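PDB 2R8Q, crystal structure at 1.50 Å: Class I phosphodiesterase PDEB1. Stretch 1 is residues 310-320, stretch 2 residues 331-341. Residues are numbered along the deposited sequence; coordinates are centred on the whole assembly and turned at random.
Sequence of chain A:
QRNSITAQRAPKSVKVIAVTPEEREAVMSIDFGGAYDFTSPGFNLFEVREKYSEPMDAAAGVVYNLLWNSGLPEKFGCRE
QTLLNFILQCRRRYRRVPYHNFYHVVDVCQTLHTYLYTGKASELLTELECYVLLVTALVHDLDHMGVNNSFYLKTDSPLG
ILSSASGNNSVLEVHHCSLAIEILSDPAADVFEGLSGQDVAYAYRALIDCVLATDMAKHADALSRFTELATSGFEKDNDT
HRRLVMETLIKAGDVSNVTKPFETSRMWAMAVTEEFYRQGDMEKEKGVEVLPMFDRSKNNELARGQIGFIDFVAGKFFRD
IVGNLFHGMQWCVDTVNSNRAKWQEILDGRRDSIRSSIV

Stretch 1 (310-320) IDFVAGKFFRD
Stretch 2 331-341: WCVDTVNSNRA

How do the two stretches lie against each other? Both are helices, alpha-like in phi/psi except at Phe 312 (-109/0) and Val 313 (-135/-82), and each continues beyond its stretch at both ends. They run nearly antiparallel, with 153° between their N-to-C directions and a closest axial approach of 9.1 Å. The register pairs Ile 310 with Arg 340 (CA to CA 7.1 Å), Gly 315 with Val 336 (CA to CA 6.6 Å) and Arg 319 with Val 333 (CA to CA 5.9 Å). A wider pi-type turn spans 310-314; just after it, Gly 315 N makes a weak hydrogen bond to Ile 310 O at 2.7 Å.

What does Arg 340, which has the largest covered area, do? Its chi1, chi2 and chi3 are all t, and chi4 turns to -64°. This extended chain presents the guanidinium edge to Asp 311 (chi1 m, chi2 -1°). The two-pronged salt bridge pairs Arg 340 NE with Asp 311 OD1 at 2.6 Å and Arg 340 NH2 with Asp 311 OD2 at 2.9 Å, so both N-H groups point at the carboxylate. Nearby, Ile 310 (m, t) sets its CD1 4.0 Å from Arg 340 CA and its CG2 3.9 Å from Val 336 CG2 (chi1 p).

How is Phe 318 accommodated? Its CA-to-CB bond points toward the other helix, with chi1 -85° and chi2 91°. Phe 318 CD2 lies 3.6 Å from Cys 332 CB, an oblique approach to the ring; Cys 332 has chi1 m. Phe 318 CB also packs 4.3 Å from Val 333 CG2 (chi1 t).

What links Arg 319 to the other helix? Its CA lies 3.9 Å from Val 333 CG2, while its side chain (m, t, t, chi4 163°) reaches Asn 337 (chi1 m, chi2 -36°). Arg 319 NH2 donates to Asn 337 OD1 at 3.1 Å; Arg 319 NE adds a weak hydrogen bond to that same OD1 at 3.4 Å.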

ATOM      1  N   ILE A 310      -0.780  23.306 -22.668  1.00 19.63           N
ATOM      2  CA  ILE A 310       0.265  24.315 -22.553  1.00 19.82           C
ATOM      3  C   ILE A 310      -0.292  25.600 -21.938  1.00 20.29           C
ATOM      4  O   ILE A 310       0.243  26.118 -20.959  1.00 20.00           O
ATOM      5  CB  ILE A 310       0.877  24.652 -23.931  1.00 19.55           C
ATOM      6  CG1 ILE A 310       1.734  23.478 -24.417  1.00 19.61           C
ATOM      7  CG2 ILE A 310       1.708  25.928 -23.841  1.00 20.49           C
ATOM      8  CD1 ILE A 310       2.280  23.658 -25.825  1.00 19.38           C
ATOM      9  N   ASP A 311      -1.378  26.098 -22.515  1.00 22.69           N
ATOM     10  CA  ASP A 311      -2.000  27.328 -22.047  1.00 24.40           C
ATOM     11  C   ASP A 311      -2.439  27.362 -20.588  1.00 25.84           C
ATOM     12  O   ASP A 311      -2.198  28.348 -19.891  1.00 27.80           O
ATOM     13  CB  ASP A 311      -3.207  27.673 -22.927  1.00 24.30           C
ATOM     14  CG  ASP A 311      -2.804  28.264 -24.260  1.00 27.03           C
ATOM     15  OD1 ASP A 311      -1.586  28.420 -24.493  1.00 25.57           O
ATOM     16  OD2 ASP A 311      -3.703  28.578 -25.073  1.00 27.76           O
ATOM     17  N   PHE A 312      -3.067  26.292 -20.113  1.00 26.60           N
ATOM     18  CA  PHE A 312      -3.569  26.299 -18.747  1.00 26.58           C
ATOM     19  C   PHE A 312      -2.874  25.441 -17.700  1.00 26.44           C
ATOM     20  O   PHE A 312      -3.277  25.445 -16.538  1.00 26.72           O
ATOM     21  CB  PHE A 312      -5.065  25.980 -18.770  1.00 27.25           C
ATOM     22  CG  PHE A 312      -5.851  26.890 -19.670  1.00 27.67           C
ATOM     23  CD1 PHE A 312      -6.254  26.467 -20.933  1.00 28.35           C
ATOM     24  CD2 PHE A 312      -6.146  28.191 -19.274  1.00 29.31           C
ATOM     25  CE1 PHE A 312      -6.939  27.329 -21.793  1.00 27.61           C
ATOM     26  CE2 PHE A 312      -6.829  29.062 -20.125  1.00 29.74           C
ATOM     27  CZ  PHE A 312      -7.225  28.628 -21.387  1.00 28.55           C
ATOM     28  N   VAL A 313      -1.831  24.717 -18.088  1.00 24.84           N
ATOM     29  CA  VAL A 313      -1.123  23.890 -17.119  1.00 25.67           C
ATOM     30  C   VAL A 313       0.392  24.007 -17.221  1.00 24.69           C
ATOM     31  O   VAL A 313       1.017  24.757 -16.469  1.00 24.59           O
ATOM     32  CB  VAL A 313      -1.513  22.396 -17.250  1.00 24.03           C
ATOM     33  CG1 VAL A 313      -0.777  21.573 -16.197  1.00 25.85           C
ATOM     34  CG2 VAL A 313      -3.018  22.230 -17.082  1.00 26.46           C
ATOM     35  N   ALA A 314       0.976  23.275 -18.164  1.00 25.39           N
ATOM     36  CA  ALA A 314       2.425  23.249 -18.344  1.00 26.75           C
ATOM     37  C   ALA A 314       3.090  24.572 -18.704  1.00 26.94           C
ATOM     38  O   ALA A 314       4.173  24.880 -18.202  1.00 26.78           O
ATOM     39  CB  ALA A 314       2.789  22.192 -19.381  1.00 27.63           C
ATOM     40  N   GLY A 315       2.456  25.344 -19.581  1.00 27.22           N
ATOM     41  CA  GLY A 315       3.019  26.619 -19.991  1.00 27.47           C
ATOM     42  C   GLY A 315       3.279  27.567 -18.839  1.00 27.97           C
ATOM     43  O   GLY A 315       4.409  28.020 -18.642  1.00 27.30           O
ATOM     44  N   LYS A 316       2.236  27.872 -18.075  1.00 27.14           N
ATOM     45  CA  LYS A 316       2.376  28.773 -16.939  1.00 26.75           C
ATOM     46  C   LYS A 316       3.317  28.185 -15.896  1.00 23.69           C
ATOM     47  O   LYS A 316       4.108  28.906 -15.290  1.00 23.64           O
ATOM     48  CB  LYS A 316       1.017  29.050 -16.290  1.00 30.24           C
ATOM     49  CG  LYS A 316       1.121  29.917 -15.038  1.00 34.23           C
ATOM     50  CD  LYS A 316      -0.224  30.119 -14.358  1.00 38.01           C
ATOM     51  CE  LYS A 316      -0.065  30.927 -13.078  1.00 40.13           C
ATOM     52  NZ  LYS A 316      -1.360  31.115 -12.366  1.00 43.14           N
ATOM     53  N   PHE A 317       3.234  26.874 -15.690  1.00 22.40           N
ATOM     54  CA  PHE A 317       4.084  26.223 -14.699  1.00 19.89           C
ATOM     55  C   PHE A 317       5.561  26.466 -14.976  1.00 18.89           C
ATOM     56  O   PHE A 317       6.299  26.887 -14.086  1.00 19.17           O
ATOM     57  CB  PHE A 317       3.815  24.714 -14.649  1.00 19.84           C
ATOM     58  CG  PHE A 317       4.568  24.004 -13.553  1.00 21.10           C
ATOM     59  CD1 PHE A 317       4.306  24.288 -12.216  1.00 20.47           C
ATOM     60  CD2 PHE A 317       5.545  23.061 -13.857  1.00 21.75           C
ATOM     61  CE1 PHE A 317       5.006  23.644 -11.195  1.00 22.31           C
ATOM     62  CE2 PHE A 317       6.251  22.409 -12.843  1.00 21.72           C
ATOM     63  CZ  PHE A 317       5.981  22.704 -11.512  1.00 20.55           C
ATOM     64  N   PHE A 318       6.005  26.200 -16.199  1.00 18.11           N
ATOM     65  CA  PHE A 318       7.414  26.415 -16.516  1.00 17.94           C
ATOM     66  C   PHE A 318       7.798  27.890 -16.488  1.00 19.08           C
ATOM     67  O   PHE A 318       8.863  28.250 -15.991  1.00 19.21           O
ATOM     68  CB  PHE A 318       7.776  25.798 -17.874  1.00 18.90           C
ATOM     69  CG  PHE A 318       8.115  24.333 -17.797  1.00 17.33           C
ATOM     70  CD1 PHE A 318       7.130  23.363 -17.963  1.00 18.98           C
ATOM     71  CD2 PHE A 318       9.412  23.927 -17.505  1.00 15.60           C
ATOM     72  CE1 PHE A 318       7.435  22.005 -17.836  1.00 17.79           C
ATOM     73  CE2 PHE A 318       9.731  22.573 -17.374  1.00 15.90           C
ATOM     74  CZ  PHE A 318       8.741  21.611 -17.539  1.00 17.38           C
ATOM     75  N   ARG A 319       6.934  28.749 -17.017  1.00 21.99           N
ATOM     76  CA  ARG A 319       7.219  30.177 -17.017  1.00 23.50           C
ATOM     77  C   ARG A 319       7.397  30.665 -15.580  1.00 23.76           C
ATOM     78  O   ARG A 319       8.309  31.438 -15.283  1.00 23.68           O
ATOM     79  CB  ARG A 319       6.079  30.933 -17.705  1.00 26.81           C
ATOM     80  CG  ARG A 319       5.958  30.591 -19.183  1.00 32.59           C
ATOM     81  CD  ARG A 319       4.561  30.849 -19.717  1.00 36.57           C
ATOM     82  NE  ARG A 319       4.402  30.320 -21.068  1.00 39.74           N
ATOM     83  CZ  ARG A 319       3.227  30.104 -21.652  1.00 41.51           C
ATOM     84  NH1 ARG A 319       2.103  30.369 -21.000  1.00 42.45           N
ATOM     85  NH2 ARG A 319       3.178  29.622 -22.887  1.00 43.04           N
ATOM     86  N   ASP A 320       6.535  30.187 -14.691  1.00 24.47           N
ATOM     87  CA  ASP A 320       6.584  30.575 -13.286  1.00 24.82           C
ATOM     88  C   ASP A 320       7.800  30.058 -12.528  1.00 24.66           C
ATOM     89  O   ASP A 320       8.481  30.825 -11.849  1.00 24.20           O
ATOM     90  CB  ASP A 320       5.311  30.113 -12.573  1.00 28.95           C
ATOM     91  CG  ASP A 320       4.156  31.073 -12.767  1.00 31.84           C
ATOM     92  OD1 ASP A 320       4.111  31.752 -13.814  1.00 34.83           O
ATOM     93  OD2 ASP A 320       3.286  31.140 -11.875  1.00 35.35           O
ATOM     94  N   TRP A 331      15.631  27.468 -21.530  1.00 20.54           N
ATOM     95  CA  TRP A 331      15.352  26.741 -22.764  1.00 21.23           C
ATOM     96  C   TRP A 331      14.004  26.018 -22.708  1.00 21.24           C
ATOM     97  O   TRP A 331      13.363  25.816 -23.734  1.00 20.61           O
ATOM     98  CB  TRP A 331      16.487  25.749 -23.071  1.00 22.02           C
ATOM     99  CG  TRP A 331      16.337  24.391 -22.447  1.00 22.10           C
ATOM    100  CD1 TRP A 331      15.538  23.369 -22.884  1.00 21.93           C
ATOM    101  CD2 TRP A 331      16.994  23.908 -21.269  1.00 22.64           C
ATOM    102  NE1 TRP A 331      15.657  22.285 -22.052  1.00 22.16           N
ATOM    103  CE2 TRP A 331      16.544  22.587 -21.052  1.00 22.72           C
ATOM    104  CE3 TRP A 331      17.919  24.464 -20.374  1.00 23.39           C
ATOM    105  CZ2 TRP A 331      16.987  21.810 -19.976  1.00 22.93           C
ATOM    106  CZ3 TRP A 331      18.361  23.691 -19.302  1.00 22.67           C
ATOM    107  CH2 TRP A 331      17.892  22.377 -19.115  1.00 22.65           C
ATOM    108  N   CYS A 332      13.574  25.638 -21.507  1.00 21.49           N
ATOM    109  CA  CYS A 332      12.296  24.949 -21.347  1.00 20.27           C
ATOM    110  C   CYS A 332      11.163  25.881 -21.746  1.00 20.37           C
ATOM    111  O   CYS A 332      10.235  25.484 -22.447  1.00 21.57           O
ATOM    112  CB  CYS A 332      12.090  24.519 -19.896  1.00 19.54           C
ATOM    113  SG  CYS A 332      13.304  23.344 -19.287  1.00 22.22           S
ATOM    114  N   VAL A 333      11.247  27.124 -21.284  1.00 21.22           N
ATOM    115  CA  VAL A 333      10.238  28.127 -21.594  1.00 21.39           C
ATOM    116  C   VAL A 333      10.282  28.492 -23.074  1.00 22.01           C
ATOM    117  O   VAL A 333       9.243  28.590 -23.724  1.00 21.45           O
ATOM    118  CB  VAL A 333      10.446  29.408 -20.752  1.00 22.41           C
ATOM    119  CG1 VAL A 333       9.515  30.511 -21.237  1.00 22.57           C
ATOM    120  CG2 VAL A 333      10.184  29.110 -19.284  1.00 22.50           C
ATOM    121  N   ASP A 334      11.485  28.690 -23.605  1.00 22.26           N
ATOM    122  CA  ASP A 334      11.625  29.041 -25.012  1.00 23.52           C
ATOM    123  C   ASP A 334      11.055  27.958 -25.913  1.00 23.16           C
ATOM    124  O   ASP A 334      10.425  28.254 -26.925  1.00 22.72           O
ATOM    125  CB  ASP A 334      13.093  29.268 -25.378  1.00 24.96           C
ATOM    126  CG  ASP A 334      13.719  30.403 -24.599  1.00 27.39           C
ATOM    127  OD1 ASP A 334      12.985  31.332 -24.213  1.00 29.55           O
ATOM    128  OD2 ASP A 334      14.950  30.371 -24.388  1.00 28.65           O
ATOM    129  N   THR A 335      11.268  26.699 -25.542  1.00 21.68           N
ATOM    130  CA  THR A 335      10.781  25.598 -26.356  1.00 20.78           C
ATOM    131  C   THR A 335       9.276  25.371 -26.237  1.00 21.09           C
ATOM    132  O   THR A 335       8.619  25.045 -27.223  1.00 21.71           O
ATOM    133  CB  THR A 335      11.520  24.291 -26.022  1.00 19.85           C
ATOM    134  OG1 THR A 335      12.931  24.500 -26.145  1.00 22.57           O
ATOM    135  CG2 THR A 335      11.107  23.187 -26.984  1.00 19.76           C
ATOM    136  N   VAL A 336       8.722  25.536 -25.041  1.00 21.51           N
ATOM    137  CA  VAL A 336       7.288  25.341 -24.899  1.00 22.35           C
ATOM    138  C   VAL A 336       6.568  26.433 -25.692  1.00 22.88           C
ATOM    139  O   VAL A 336       5.518  26.187 -26.282  1.00 21.83           O
ATOM    140  CB  VAL A 336       6.833  25.372 -23.413  1.00 24.21           C
ATOM    141  CG1 VAL A 336       6.957  26.769 -22.841  1.00 26.65           C
ATOM    142  CG2 VAL A 336       5.398  24.869 -23.307  1.00 26.30           C
ATOM    143  N   ASN A 337       7.146  27.632 -25.722  1.00 23.53           N
ATOM    144  CA  ASN A 337       6.536  28.731 -26.461  1.00 25.20           C
ATOM    145  C   ASN A 337       6.617  28.487 -27.963  1.00 24.30           C
ATOM    146  O   ASN A 337       5.651  28.729 -28.686  1.00 24.88           O
ATOM    147  CB  ASN A 337       7.212  30.065 -26.124  1.00 27.27           C
ATOM    148  CG  ASN A 337       6.968  30.499 -24.689  1.00 30.29           C
ATOM    149  OD1 ASN A 337       5.888  30.287 -24.140  1.00 32.68           O
ATOM    150  ND2 ASN A 337       7.966  31.129 -24.083  1.00 30.91           N
ATOM    151  N   SER A 338       7.770  28.013 -28.433  1.00 23.38           N
ATOM    152  CA  SER A 338       7.933  27.737 -29.855  1.00 23.31           C
ATOM    153  C   SER A 338       7.070  26.541 -30.253  1.00 22.72           C
ATOM    154  O   SER A 338       6.601  26.457 -31.387  1.00 23.31           O
ATOM    155  CB  SER A 338       9.407  27.475 -30.200  1.00 24.63           C
ATOM    156  OG  SER A 338       9.937  26.381 -29.477  1.00 28.78           O
ATOM    157  N   ASN A 339       6.854  25.616 -29.321  1.00 21.27           N
ATOM    158  CA  ASN A 339       6.016  24.461 -29.615  1.00 19.42           C
ATOM    159  C   ASN A 339       4.556  24.887 -29.741  1.00 19.22           C
ATOM    160  O   ASN A 339       3.849  24.421 -30.629  1.00 20.29           O
ATOM    161  CB  ASN A 339       6.144  23.381 -28.529  1.00 19.78           C
ATOM    162  CG  ASN A 339       7.412  22.557 -28.670  1.00 21.97           C
ATOM    163  OD1 ASN A 339       8.026  22.520 -29.734  1.00 21.80           O
ATOM    164  ND2 ASN A 339       7.798  21.872 -27.598  1.00 19.96           N
ATOM    165  N   ARG A 340       4.101  25.769 -28.854  1.00 22.59           N
ATOM    166  CA  ARG A 340       2.717  26.221 -28.927  1.00 23.97           C
ATOM    167  C   ARG A 340       2.483  26.878 -30.278  1.00 24.93           C
ATOM    168  O   ARG A 340       1.444  26.674 -30.905  1.00 25.71           O
ATOM    169  CB  ARG A 340       2.387  27.234 -27.827  1.00 25.62           C
ATOM    170  CG  ARG A 340       0.899  27.586 -27.803  1.00 26.74           C
ATOM    171  CD  ARG A 340       0.597  28.813 -26.967  1.00 30.24           C
ATOM    172  NE  ARG A 340      -0.843  29.052 -26.859  1.00 30.40           N
ATOM    173  CZ  ARG A 340      -1.643  29.353 -27.880  1.00 32.28           C
ATOM    174  NH1 ARG A 340      -1.157  29.462 -29.109  1.00 32.27           N
ATOM    175  NH2 ARG A 340      -2.939  29.548 -27.669  1.00 29.31           N
ATOM    176  N   ALA A 341       3.459  27.666 -30.719  1.00 26.14           N
ATOM    177  CA  ALA A 341       3.363  28.356 -32.000  1.00 26.22           C
ATOM    178  C   ALA A 341       3.231  27.355 -33.143  1.00 27.47           C
ATOM    179  O   ALA A 341       2.452  27.564 -34.074  1.00 28.29           O
ATOM    180  CB  ALA A 341       4.588  29.237 -32.212  1.00 27.59           C
TER